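Local coordinates for succinate dehydrogenase subunit D (PDB 6LUM), which is a membrane-anchor subunit of succinate dehydrogenase that binds haem and lines menaquinone sites, consistent with electron transfer to or from the quinone pool, at residues F43-A47 / N110-T114; S54-L58 / L103-H107; V84-W88 / V147-A153. One frame throughout, in Å; residues are numbered along the deposited sequence.

Contacts 1 and 2 both join helix 43-70 to helix 91-119, their centres about 12 Å apart, and each also touches the haem of chain R. Along the chain they are nested: 54-58 with 103-107 lies inside the loop closed by 43-47 with 110-114. Contact 3, whose segments alternate with those of the other two, has its centre about 22 Å from that of contact 2 and about 32 Å from that of contact 1. Contacts 1 and 2 thus pair two long helices near one haem, and contact 3 packs the short helix 81-87 on the end of helix 123-149 beside the second, consistent with an electron path across the membrane.

Contact 1: F43-A47 / N110-T114; sequences FEKYA and NGMRT. With HEM (protoporphyrin IX containing Fe), chain R.
Arg113 reaches from helix 91-119 to residues 43-47 of the facing helix and forms a salt bridge with Glu44, NH2 lying 3.1 Å from OE2. The same nitrogen gives a weak hydrogen bond to Glu44 OE1, 3.3 Å away and bent to 128°. One guanidinium nitrogen therefore faces both carboxylate oxygens, and because the two flat groups are turned 58° against each other they do not form a coplanar, two-nitrogen pair. An edge of Phe43 comes over one face of the guanidinium, CE2 above its centre and 4.1 Å from Arg113 CZ. The phenyl ring presents its edge, so the charge does not sit over the aromatic face. Beside them, Ala47 CB packs against the amide of Asn110, 3.5 Å from ND2, and its other neighbour is Arg113 NH1.

Two bent chains make the meeting possible. Glu44 folds at chi2, and Arg113 turns at chi3 (90°), which swings the guanidinium toward 43-47. The reach is needed because the axes of the two short segments come no closer than 12.5 Å, and only 175 Å² is buried between them. Further out, Trp228 of subunit B packs on Glu44, while Asn130 of helix 123-149 touches Arg113. Gly111, in the same turn as Arg113, lies against the chain R haem, its CA 3.5 Å from CAD; a side chain at this glycine would collide with the porphyrin.

Chemically, this is a surface contact in which two long polar chains bridge separated transmembrane helices next to subunit B. The opposite charges are likely to stabilise each other, with the phenyl edge shielding part of the arginine; since the one hydrogen bond is weak and bent, the pairing may be held mainly by charge.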
loop_
_atom_site.group_PDB
_atom_site.type_symbol
_atom_site.label_atom_id
_atom_site.label_comp_id
_atom_site.label_asym_id
_atom_site.label_seq_id
_atom_site.Cartn_x
_atom_site.Cartn_y
_atom_site.Cartn_z
ATOM N N PHE B 43 -10.667 11.683 16.703
ATOM C CA PHE B 43 -11.158 11.871 18.058
ATOM C C PHE B 43 -10.295 12.862 18.816
ATOM O O PHE B 43 -10.809 13.650 19.611
ATOM C CB PHE B 43 -11.201 10.547 18.805
ATOM C CG PHE B 43 -11.563 10.685 20.250
ATOM C CD1 PHE B 43 -12.872 10.856 20.632
ATOM C CD2 PHE B 43 -10.594 10.646 21.228
ATOM C CE1 PHE B 43 -13.202 10.987 21.953
ATOM C CE2 PHE B 43 -10.924 10.779 22.549
ATOM C CZ PHE B 43 -12.227 10.948 22.911
ATOM N N GLU B 44 -8.987 12.834 18.583
ATOM C CA GLU B 44 -8.089 13.739 19.284
ATOM C C GLU B 44 -8.280 15.170 18.827
ATOM O O GLU B 44 -8.192 16.100 19.632
ATOM C CB GLU B 44 -6.650 13.305 19.066
ATOM C CG GLU B 44 -6.348 11.954 19.621
ATOM C CD GLU B 44 -6.426 11.943 21.119
ATOM O OE1 GLU B 44 -6.219 13.012 21.727
ATOM O OE2 GLU B 44 -6.704 10.871 21.693
ATOM N N LYS B 45 -8.540 15.367 17.540
ATOM C CA LYS B 45 -8.811 16.703 17.037
ATOM C C LYS B 45 -9.982 17.327 17.766
ATOM O O LYS B 45 -9.928 18.491 18.175
ATOM C CB LYS B 45 -9.092 16.635 15.543
ATOM C CG LYS B 45 -9.193 17.966 14.875
ATOM C CD LYS B 45 -9.529 17.799 13.428
ATOM C CE LYS B 45 -10.949 18.194 13.162
ATOM N NZ LYS B 45 -11.174 18.473 11.722
ATOM N N TYR B 46 -11.035 16.550 17.982
ATOM C CA TYR B 46 -12.250 17.089 18.558
ATOM C C TYR B 46 -12.193 17.156 20.072
ATOM O O TYR B 46 -12.815 18.036 20.657
ATOM C CB TYR B 46 -13.439 16.274 18.086
ATOM C CG TYR B 46 -13.767 16.570 16.654
ATOM C CD1 TYR B 46 -14.028 17.857 16.244
ATOM C CD2 TYR B 46 -13.786 15.575 15.708
ATOM C CE1 TYR B 46 -14.308 18.138 14.943
ATOM C CE2 TYR B 46 -14.064 15.844 14.404
ATOM C CZ TYR B 46 -14.326 17.128 14.025
ATOM O OH TYR B 46 -14.612 17.402 12.713
ATOM N N ALA B 47 -11.425 16.289 20.723
ATOM C CA ALA B 47 -11.179 16.479 22.147
ATOM C C ALA B 47 -10.361 17.738 22.400
ATOM O O ALA B 47 -10.632 18.488 23.343
ATOM C CB ALA B 47 -10.484 15.251 22.711
ATOM N N ASN B 110 -11.676 14.895 30.420
ATOM C CA ASN B 110 -10.757 14.818 29.293
ATOM C C ASN B 110 -9.346 15.241 29.695
ATOM O O ASN B 110 -8.354 14.651 29.246
ATOM C CB ASN B 110 -11.298 15.674 28.165
ATOM C CG ASN B 110 -10.555 15.485 26.905
ATOM O OD1 ASN B 110 -9.912 14.475 26.705
ATOM N ND2 ASN B 110 -10.629 16.462 26.032
ATOM N N GLY B 111 -9.232 16.231 30.572
ATOM C CA GLY B 111 -7.921 16.584 31.077
ATOM C C GLY B 111 -7.261 15.460 31.847
ATOM O O GLY B 111 -6.068 15.202 31.687
ATOM N N MET B 112 -8.020 14.776 32.697
ATOM C CA MET B 112 -7.447 13.668 33.447
ATOM C C MET B 112 -7.198 12.459 32.564
ATOM O O MET B 112 -6.330 11.645 32.871
ATOM C CB MET B 112 -8.339 13.294 34.616
ATOM C CG MET B 112 -8.598 14.425 35.562
ATOM S SD MET B 112 -7.222 14.859 36.620
ATOM C CE MET B 112 -6.763 13.259 37.229
ATOM N N ARG B 113 -7.937 12.327 31.468
ATOM C CA ARG B 113 -7.580 11.360 30.441
ATOM C C ARG B 113 -6.168 11.608 29.939
ATOM O O ARG B 113 -5.349 10.690 29.867
ATOM C CB ARG B 113 -8.580 11.450 29.297
ATOM C CG ARG B 113 -8.819 10.188 28.555
ATOM C CD ARG B 113 -9.440 10.485 27.223
ATOM N NE ARG B 113 -8.422 10.690 26.209
ATOM C CZ ARG B 113 -8.307 11.791 25.487
ATOM N NH1 ARG B 113 -9.156 12.779 25.660
ATOM N NH2 ARG B 113 -7.347 11.901 24.588
ATOM N N THR B 114 -5.865 12.856 29.595
ATOM C CA THR B 114 -4.509 13.196 29.167
ATOM C C THR B 114 -3.475 12.899 30.254
ATOM O O THR B 114 -2.408 12.326 29.986
ATOM C CB THR B 114 -4.454 14.664 28.773
ATOM O OG1 THR B 114 -5.108 14.839 27.516
ATOM C CG2 THR B 114 -3.037 15.128 28.676
HETATM C CHA HEM R . -6.913 21.666 30.730
HETATM C CHB HEM R . -8.882 25.998 30.011
HETATM C CHC HEM R . -11.683 25.223 33.854
HETATM C CHD HEM R . -9.780 20.862 34.506
HETATM C C1A HEM R . -7.273 22.857 30.155
HETATM C C2A HEM R . -6.899 23.308 28.845
HETATM C C3A HEM R . -7.425 24.497 28.640
HETATM C C4A HEM R . -8.172 24.849 29.814
HETATM C CMA HEM R . -7.266 25.337 27.368
HETATM C CAA HEM R . -6.009 22.542 27.873
HETATM C CBA HEM R . -4.609 22.771 28.396
HETATM C CGA HEM R . -3.631 22.043 27.547
HETATM O O1A HEM R . -2.419 22.320 27.677
HETATM O O2A HEM R . -4.079 21.201 26.747
HETATM C C1B HEM R . -9.762 26.184 31.035
HETATM C C2B HEM R . -10.443 27.403 31.328
HETATM C C3B HEM R . -11.204 27.207 32.389
HETATM C C4B HEM R . -11.057 25.838 32.801
HETATM C CMB HEM R . -10.276 28.712 30.547
HETATM C CAB HEM R . -12.089 28.284 33.023
HETATM C CBB HEM R . -12.444 28.229 34.302
HETATM C C1C HEM R . -11.473 23.943 34.293
HETATM C C2C HEM R . -12.302 23.231 35.221
HETATM C C3C HEM R . -11.762 22.026 35.407
HETATM C C4C HEM R . -10.597 21.946 34.592
HETATM C CMC HEM R . -13.559 23.851 35.850
HETATM C CAC HEM R . -12.201 20.829 36.267
HETATM C CBC HEM R . -13.375 20.723 36.880
HETATM C C1D HEM R . -8.777 20.746 33.593
HETATM C C2D HEM R . -7.767 19.734 33.585
HETATM C C3D HEM R . -6.974 19.963 32.557
HETATM C C4D HEM R . -7.457 21.121 31.861
HETATM C CMD HEM R . -7.632 18.603 34.605
HETATM C CAD HEM R . -5.755 19.130 32.155
HETATM C CBD HEM R . -4.492 19.937 32.365
HETATM C CGD HEM R . -3.439 19.417 31.446
HETATM O O1D HEM R . -3.681 18.388 30.788
HETATM O O2D HEM R . -2.364 20.041 31.363
HETATM N NA HEM R . -8.071 23.820 30.721
HETATM N NB HEM R . -10.158 25.239 31.950
HETATM N NC HEM R . -10.439 23.127 33.918
HETATM N ND HEM R . -8.564 21.586 32.527
HETATM FE FE HEM R . -9.373 23.399 32.222
#

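Contact 2: S54-L58 / L103-H107; sequences SGIAL and LAMIH. With HEM (protoporphyrin IX containing Fe), chain R.
His107 carries CG anti to its own backbone N (chi1 -159°), directing the imidazole toward helix 43-70, while Ser54 places OG between its backbone N and carbonyl carbon, facing that ring. ND1 donates to Ser54 OG over 2.7 Å, at an N-H...O angle of 159° and with the oxygen in the ring plane. Ser54 OG is itself hydrogen-bonded to the carbonyl of Phe50, one turn earlier. At the other end of the imidazole, NE2 binds the iron of the chain R haem at 2.5 Å, so the serine is a second-shell residue that restrains rotation of the ligand. Leu58 CD1 lies over one ring face in a CH-pi contact, 4.1 Å from the centroid of His107.

Both helices belong to the transmembrane haem-binding bundle of the succinate dehydrogenase/fumarate reductase family; the two segments run roughly antiparallel, their axes at 140°. An alanine in place of His107 is likely to leave the haem iron without this axial ligand and Ser54 without its imidazole donor.

The two branches of Leu103 divide between Ala57 and Ser54: CD1 is 3.6 Å from Ala57 CB and CD2 packs on Ser54 CB. Leu58 CD2 meets Ala104 CB at 4.1 Å. Gly55, whose carbonyl O approaches CMB of the haem, lacks a side chain where one would be crowded by the porphyrin edge.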
loop_
_atom_site.group_PDB
_atom_site.type_symbol
_atom_site.label_atom_id
_atom_site.label_comp_id
_atom_site.label_asym_id
_atom_site.label_seq_id
_atom_site.Cartn_x
_atom_site.Cartn_y
_atom_site.Cartn_z
ATOM N N SER B 54 -14.949 24.616 25.483
ATOM C CA SER B 54 -15.512 24.505 26.817
ATOM C C SER B 54 -14.735 25.336 27.820
ATOM O O SER B 54 -15.300 25.783 28.814
ATOM C CB SER B 54 -15.559 23.052 27.247
ATOM O OG SER B 54 -14.278 22.489 27.223
ATOM N N GLY B 55 -13.450 25.586 27.584
ATOM C CA GLY B 55 -12.761 26.545 28.418
ATOM C C GLY B 55 -13.298 27.946 28.231
ATOM O O GLY B 55 -13.479 28.690 29.197
ATOM N N ILE B 56 -13.556 28.330 26.983
ATOM C CA ILE B 56 -14.108 29.661 26.737
ATOM C C ILE B 56 -15.437 29.838 27.461
ATOM O O ILE B 56 -15.715 30.896 28.028
ATOM C CB ILE B 56 -14.254 29.915 25.230
ATOM C CG1 ILE B 56 -12.911 30.249 24.608
ATOM C CG2 ILE B 56 -15.190 31.058 24.980
ATOM C CD1 ILE B 56 -12.975 30.358 23.119
ATOM N N ALA B 57 -16.281 28.808 27.451
ATOM C CA ALA B 57 -17.564 28.904 28.149
ATOM C C ALA B 57 -17.392 28.854 29.663
ATOM O O ALA B 57 -18.097 29.549 30.410
ATOM C CB ALA B 57 -18.485 27.784 27.692
ATOM N N LEU B 58 -16.457 28.040 30.133
ATOM C CA LEU B 58 -16.260 27.853 31.555
ATOM C C LEU B 58 -15.666 29.068 32.221
ATOM O O LEU B 58 -15.847 29.223 33.420
ATOM C CB LEU B 58 -15.366 26.652 31.800
ATOM C CG LEU B 58 -16.063 25.312 31.837
ATOM C CD1 LEU B 58 -15.041 24.244 31.860
ATOM C CD2 LEU B 58 -16.915 25.260 33.053
ATOM N N LEU B 103 -20.305 20.901 31.344
ATOM C CA LEU B 103 -19.063 21.388 30.764
ATOM C C LEU B 103 -17.881 21.109 31.673
ATOM O O LEU B 103 -16.835 20.654 31.211
ATOM C CB LEU B 103 -19.169 22.879 30.476
ATOM C CG LEU B 103 -19.972 23.271 29.246
ATOM C CD1 LEU B 103 -19.906 24.746 29.058
ATOM C CD2 LEU B 103 -19.454 22.573 28.031
ATOM N N ALA B 104 -18.022 21.368 32.974
ATOM C CA ALA B 104 -16.902 21.193 33.883
ATOM C C ALA B 104 -16.509 19.735 34.011
ATOM O O ALA B 104 -15.321 19.417 34.031
ATOM C CB ALA B 104 -17.241 21.769 35.247
ATOM N N MET B 105 -17.479 18.825 34.087
ATOM C CA MET B 105 -17.122 17.422 34.236
ATOM C C MET B 105 -16.498 16.869 32.969
ATOM O O MET B 105 -15.533 16.113 33.046
ATOM C CB MET B 105 -18.333 16.588 34.637
ATOM C CG MET B 105 -18.795 16.768 36.067
ATOM S SD MET B 105 -17.490 16.926 37.290
ATOM C CE MET B 105 -16.875 15.258 37.380
ATOM N N ILE B 106 -17.009 17.229 31.789
ATOM C CA ILE B 106 -16.389 16.706 30.572
ATOM C C ILE B 106 -15.000 17.303 30.367
ATOM O O ILE B 106 -14.063 16.602 29.970
ATOM C CB ILE B 106 -17.291 16.948 29.351
ATOM C CG1 ILE B 106 -18.710 16.485 29.628
ATOM C CG2 ILE B 106 -16.785 16.172 28.176
ATOM C CD1 ILE B 106 -18.823 15.030 29.824
ATOM N N HIS B 107 -14.839 18.594 30.647
ATOM C CA HIS B 107 -13.534 19.241 30.603
ATOM C C HIS B 107 -12.532 18.555 31.521
ATOM O O HIS B 107 -11.446 18.153 31.094
ATOM C CB HIS B 107 -13.710 20.698 31.001
ATOM C CG HIS B 107 -12.611 21.594 30.551
ATOM N ND1 HIS B 107 -12.635 22.239 29.341
ATOM C CD2 HIS B 107 -11.473 21.977 31.158
ATOM C CE1 HIS B 107 -11.549 22.972 29.216
ATOM N NE2 HIS B 107 -10.829 22.831 30.307
HETATM C CHA HEM R . -6.913 21.666 30.730
HETATM C CHB HEM R . -8.882 25.998 30.011
HETATM C CHC HEM R . -11.683 25.223 33.854
HETATM C CHD HEM R . -9.780 20.862 34.506
HETATM C C1A HEM R . -7.273 22.857 30.155
HETATM C C2A HEM R . -6.899 23.308 28.845
HETATM C C3A HEM R . -7.425 24.497 28.640
HETATM C C4A HEM R . -8.172 24.849 29.814
HETATM C CMA HEM R . -7.266 25.337 27.368
HETATM C CAA HEM R . -6.009 22.542 27.873
HETATM C CBA HEM R . -4.609 22.771 28.396
HETATM C CGA HEM R . -3.631 22.043 27.547
HETATM O O1A HEM R . -2.419 22.320 27.677
HETATM O O2A HEM R . -4.079 21.201 26.747
HETATM C C1B HEM R . -9.762 26.184 31.035
HETATM C C2B HEM R . -10.443 27.403 31.328
HETATM C C3B HEM R . -11.204 27.207 32.389
HETATM C C4B HEM R . -11.057 25.838 32.801
HETATM C CMB HEM R . -10.276 28.712 30.547
HETATM C CAB HEM R . -12.089 28.284 33.023
HETATM C CBB HEM R . -12.444 28.229 34.302
HETATM C C1C HEM R . -11.473 23.943 34.293
HETATM C C2C HEM R . -12.302 23.231 35.221
HETATM C C3C HEM R . -11.762 22.026 35.407
HETATM C C4C HEM R . -10.597 21.946 34.592
HETATM C CMC HEM R . -13.559 23.851 35.850
HETATM C CAC HEM R . -12.201 20.829 36.267
HETATM C CBC HEM R . -13.375 20.723 36.880
HETATM C C1D HEM R . -8.777 20.746 33.593
HETATM C C2D HEM R . -7.767 19.734 33.585
HETATM C C3D HEM R . -6.974 19.963 32.557
HETATM C C4D HEM R . -7.457 21.121 31.861
HETATM C CMD HEM R . -7.632 18.603 34.605
HETATM C CAD HEM R . -5.755 19.130 32.155
HETATM C CBD HEM R . -4.492 19.937 32.365
HETATM C CGD HEM R . -3.439 19.417 31.446
HETATM O O1D HEM R . -3.681 18.388 30.788
HETATM O O2D HEM R . -2.364 20.041 31.363
HETATM N NA HEM R . -8.071 23.820 30.721
HETATM N NB HEM R . -10.158 25.239 31.950
HETATM N NC HEM R . -10.439 23.127 33.918
HETATM N ND HEM R . -8.564 21.586 32.527
HETATM FE FE HEM R . -9.373 23.399 32.222
#

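Contact 3: V84-W88 / V147-A153; sequences VAERW and VLVTFDA. With HEM (protoporphyrin IX containing Fe), chain S; MQ9 (menaquinone-9), chain V.
Trp88 and Phe151 meet in a T-shaped (edge-to-face) pair: the six-membered ring of the indole turns its edge to the face of the phenyl, the centroids 5.3 Å apart and the planes at 77°. The touching atoms are Trp88 CE3 and Phe151 CG, at 3.9 Å. Phe151 is brought there by placing CG anti to the backbone N (chi1 166°), which swings the ring back toward helix 81-87 from the extended chain that follows helix 123-149.

Trp88, the first residue beyond its own helix, buries the most surface. Val147 CG1 adjoins the indole edge, 4.1 Å from CZ3, and the branch of Leu148 that ends in CD2 crosses the indole to come within 3.5 Å of CZ2. Val84, one turn earlier, lays CG1 over a face of the same ring. The indole NE1 is hydrogen-bonded to Asp97 OD2 of helix 91-119, which, together with the flanking Val84 and Leu148, would restrain the ring.

Phe151 is also met from the side by Ala85, whose CA is 3.8 Å from Phe151 CZ. Ala85 CB in turn touches Ala153 CB. On subunit C, Val54 packs against Phe151, and Arg55 makes a salt bridge with Asp152, tying this tail to the neighbouring subunit.

The inner side of the contact faces the chain S haem. Leu148 CD1 lies beside propionate oxygen O2D, and Arg87 adjoins the other propionate, although it is modelled too close for its bonding to be trusted. On the other side of the end of helix 123-149, Thr150 CG2 approaches menaquinone-9 ring atom C3A, 3.4 Å away. This helix end, packed against Trp88, thus lies between a haem propionate and a menaquinone, consistent with the membrane anchor of a two-haem, menaquinone-linked succinate dehydrogenase.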
loop_
_atom_site.group_PDB
_atom_site.type_symbol
_atom_site.label_atom_id
_atom_site.label_comp_id
_atom_site.label_asym_id
_atom_site.label_seq_id
_atom_site.Cartn_x
_atom_site.Cartn_y
_atom_site.Cartn_z
ATOM N N VAL B 84 -30.364 28.039 48.440
ATOM C CA VAL B 84 -30.334 27.179 47.257
ATOM C C VAL B 84 -31.715 27.079 46.622
ATOM O O VAL B 84 -31.856 27.090 45.395
ATOM C CB VAL B 84 -29.793 25.788 47.624
ATOM C CG1 VAL B 84 -29.776 24.912 46.416
ATOM C CG2 VAL B 84 -28.419 25.898 48.199
ATOM N N ALA B 85 -32.754 26.973 47.446
ATOM C CA ALA B 85 -34.104 26.793 46.940
ATOM C C ALA B 85 -34.630 28.051 46.280
ATOM O O ALA B 85 -35.467 27.968 45.379
ATOM C CB ALA B 85 -35.025 26.371 48.075
ATOM N N GLU B 86 -34.184 29.220 46.728
ATOM C CA GLU B 86 -34.548 30.455 46.050
ATOM C C GLU B 86 -33.796 30.626 44.743
ATOM O O GLU B 86 -34.356 31.153 43.782
ATOM C CB GLU B 86 -34.287 31.651 46.955
ATOM C CG GLU B 86 -35.147 31.657 48.194
ATOM C CD GLU B 86 -34.807 32.787 49.142
ATOM O OE1 GLU B 86 -33.833 33.520 48.876
ATOM O OE2 GLU B 86 -35.507 32.932 50.165
ATOM N N ARG B 87 -32.535 30.201 44.683
ATOM C CA ARG B 87 -31.794 30.339 43.435
ATOM C C ARG B 87 -32.294 29.373 42.380
ATOM O O ARG B 87 -32.399 29.735 41.207
ATOM C CB ARG B 87 -30.304 30.134 43.666
ATOM C CG ARG B 87 -29.617 31.377 44.124
ATOM C CD ARG B 87 -28.140 31.187 44.229
ATOM N NE ARG B 87 -27.443 31.208 42.956
ATOM C CZ ARG B 87 -26.906 30.138 42.388
ATOM N NH1 ARG B 87 -27.002 28.951 42.970
ATOM N NH2 ARG B 87 -26.270 30.251 41.239
ATOM N N TRP B 88 -32.605 28.145 42.761
ATOM C CA TRP B 88 -33.031 27.154 41.786
ATOM C C TRP B 88 -34.497 27.259 41.429
ATOM O O TRP B 88 -35.012 26.374 40.751
ATOM C CB TRP B 88 -32.728 25.754 42.292
ATOM C CG TRP B 88 -31.369 25.338 41.943
ATOM C CD1 TRP B 88 -30.491 26.026 41.187
ATOM C CD2 TRP B 88 -30.712 24.138 42.334
ATOM N NE1 TRP B 88 -29.322 25.337 41.075
ATOM C CE2 TRP B 88 -29.435 24.167 41.772
ATOM C CE3 TRP B 88 -31.077 23.041 43.109
ATOM C CZ2 TRP B 88 -28.524 23.143 41.957
ATOM C CZ3 TRP B 88 -30.177 22.034 43.285
ATOM C CH2 TRP B 88 -28.917 22.087 42.715
ATOM N N VAL B 147 -30.107 15.577 40.823
ATOM C CA VAL B 147 -30.420 16.597 41.820
ATOM C C VAL B 147 -30.984 17.849 41.165
ATOM O O VAL B 147 -31.928 18.456 41.674
ATOM C CB VAL B 147 -29.176 16.910 42.661
ATOM C CG1 VAL B 147 -29.478 17.987 43.649
ATOM C CG2 VAL B 147 -28.739 15.679 43.366
ATOM N N LEU B 148 -30.420 18.262 40.036
ATOM C CA LEU B 148 -30.947 19.444 39.364
ATOM C C LEU B 148 -32.340 19.204 38.811
ATOM O O LEU B 148 -33.236 20.030 38.996
ATOM C CB LEU B 148 -30.007 19.884 38.253
ATOM C CG LEU B 148 -28.830 20.740 38.651
ATOM C CD1 LEU B 148 -27.828 20.680 37.571
ATOM C CD2 LEU B 148 -29.362 22.123 38.740
ATOM N N VAL B 149 -32.546 18.091 38.116
ATOM C CA VAL B 149 -33.812 17.891 37.429
ATOM C C VAL B 149 -34.946 17.688 38.421
ATOM O O VAL B 149 -36.025 18.263 38.268
ATOM C CB VAL B 149 -33.704 16.715 36.449
ATOM C CG1 VAL B 149 -35.050 16.391 35.882
ATOM C CG2 VAL B 149 -32.753 17.050 35.343
ATOM N N THR B 150 -34.726 16.888 39.460
ATOM C CA THR B 150 -35.812 16.445 40.329
ATOM C C THR B 150 -35.840 17.164 41.663
ATOM O O THR B 150 -36.146 16.540 42.673
ATOM C CB THR B 150 -35.702 14.956 40.574
ATOM O OG1 THR B 150 -34.514 14.715 41.315
ATOM C CG2 THR B 150 -35.592 14.233 39.293
ATOM N N PHE B 151 -35.532 18.448 41.723
ATOM C CA PHE B 151 -35.459 19.162 42.987
ATOM C C PHE B 151 -36.793 19.824 43.285
ATOM O O PHE B 151 -37.433 20.379 42.389
ATOM C CB PHE B 151 -34.339 20.200 42.944
ATOM C CG PHE B 151 -34.390 21.212 44.050
ATOM C CD1 PHE B 151 -33.861 20.932 45.290
ATOM C CD2 PHE B 151 -34.927 22.464 43.837
ATOM C CE1 PHE B 151 -33.893 21.862 46.290
ATOM C CE2 PHE B 151 -34.963 23.386 44.841
ATOM C CZ PHE B 151 -34.444 23.083 46.065
ATOM N N ASP B 152 -37.216 19.752 44.544
ATOM C CA ASP B 152 -38.435 20.406 44.993
ATOM C C ASP B 152 -38.173 21.080 46.328
ATOM O O ASP B 152 -37.697 20.436 47.266
ATOM C CB ASP B 152 -39.580 19.411 45.132
ATOM C CG ASP B 152 -39.171 18.171 45.878
ATOM O OD1 ASP B 152 -37.956 18.001 46.088
ATOM O OD2 ASP B 152 -40.053 17.372 46.257
ATOM N N ALA B 153 -38.490 22.371 46.414
ATOM C CA ALA B 153 -38.228 23.118 47.633
ATOM C C ALA B 153 -39.006 22.580 48.819
ATOM O O ALA B 153 -38.583 22.770 49.962
ATOM C CB ALA B 153 -38.559 24.590 47.424
HETATM C CHA HEM S . -23.209 23.659 43.159
HETATM C CHB HEM S . -21.068 26.450 46.446
HETATM C CHC HEM S . -17.097 26.334 43.807
HETATM C CHD HEM S . -19.413 23.919 40.320
HETATM C C1A HEM S . -22.875 24.509 44.168
HETATM C C2A HEM S . -23.930 25.188 44.873
HETATM C C3A HEM S . -23.343 25.944 45.779
HETATM C C4A HEM S . -21.923 25.757 45.644
HETATM C CMA HEM S . -23.958 26.888 46.823
HETATM C CAA HEM S . -25.419 24.946 44.515
HETATM C CBA HEM S . -26.406 26.064 44.823
HETATM C CGA HEM S . -26.756 26.838 43.592
HETATM O O1A HEM S . -27.328 27.943 43.717
HETATM O O2A HEM S . -26.455 26.360 42.484
HETATM C C1B HEM S . -19.796 26.642 46.041
HETATM C C2B HEM S . -18.779 27.279 46.807
HETATM C C3B HEM S . -17.668 27.256 46.074
HETATM C C4B HEM S . -17.968 26.577 44.835
HETATM C CMB HEM S . -19.047 27.871 48.200
HETATM C CAB HEM S . -16.269 27.792 46.422
HETATM C CBB HEM S . -15.874 28.023 47.672
HETATM C C1C HEM S . -17.391 25.665 42.647
HETATM C C2C HEM S . -16.457 25.389 41.588
HETATM C C3C HEM S . -17.107 24.727 40.628
HETATM C C4C HEM S . -18.455 24.552 41.060
HETATM C CMC HEM S . -14.984 25.832 41.639
HETATM C CAC HEM S . -16.635 24.167 39.275
HETATM C CBC HEM S . -15.362 24.121 38.893
HETATM C C1D HEM S . -20.658 23.613 40.772
HETATM C C2D HEM S . -21.662 22.857 40.093
HETATM C C3D HEM S . -22.728 22.773 40.865
HETATM C C4D HEM S . -22.424 23.489 42.068
HETATM C CMD HEM S . -21.503 22.246 38.711
HETATM C CAD HEM S . -24.039 22.048 40.531
HETATM C CBD HEM S . -24.263 20.954 41.561
HETATM C CGD HEM S . -25.288 19.994 41.063
HETATM O O1D HEM S . -25.689 19.096 41.832
HETATM O O2D HEM S . -25.703 20.139 39.899
HETATM N NA HEM S . -21.597 24.810 44.660
HETATM N NB HEM S . -19.286 26.213 44.845
HETATM N NC HEM S . -18.608 25.142 42.287
HETATM N ND HEM S . -21.158 23.999 41.978
HETATM FE FE HEM S . -20.143 24.996 43.459
HETATM C C5 MQ9 V . -31.557 11.468 35.823
HETATM C C5M MQ9 V . -30.427 12.187 35.070
HETATM C C4 MQ9 V . -32.828 12.071 35.948
HETATM O O4 MQ9 V . -33.075 13.370 35.367
HETATM C C3 MQ9 V . -33.861 11.405 36.639
HETATM C C2 MQ9 V . -33.630 10.187 37.180
HETATM C C1 MQ9 V . -32.352 9.591 37.054
HETATM O O1 MQ9 V . -32.152 8.304 37.646
HETATM C C6 MQ9 V . -31.329 10.235 36.374
HETATM C C3A MQ9 V . -35.190 12.020 36.773
HETATM C C3B MQ9 V . -36.214 11.321 37.477
HETATM C C3C MQ9 V . -35.974 10.078 38.025
HETATM C C3D MQ9 V . -34.669 9.480 37.888
HETATM C C7 MQ9 V . -29.935 9.600 36.235
HETATM C C8 MQ9 V . -29.895 8.096 35.709
HETATM C C9 MQ9 V . -29.027 7.929 34.422
HETATM C C10 MQ9 V . -29.841 8.190 33.226
HETATM C C11 MQ9 V . -28.471 6.490 34.365
HETATM C C12 MQ9 V . -28.397 5.967 32.910
HETATM C C13 MQ9 V . -26.919 6.005 32.333
HETATM C C14 MQ9 V . -26.306 4.598 32.311
HETATM C C15 MQ9 V . -25.632 4.360 30.958
HETATM C C16 MQ9 V . -25.293 4.502 33.415
HETATM C C17 MQ9 V . -25.915 3.958 34.723
#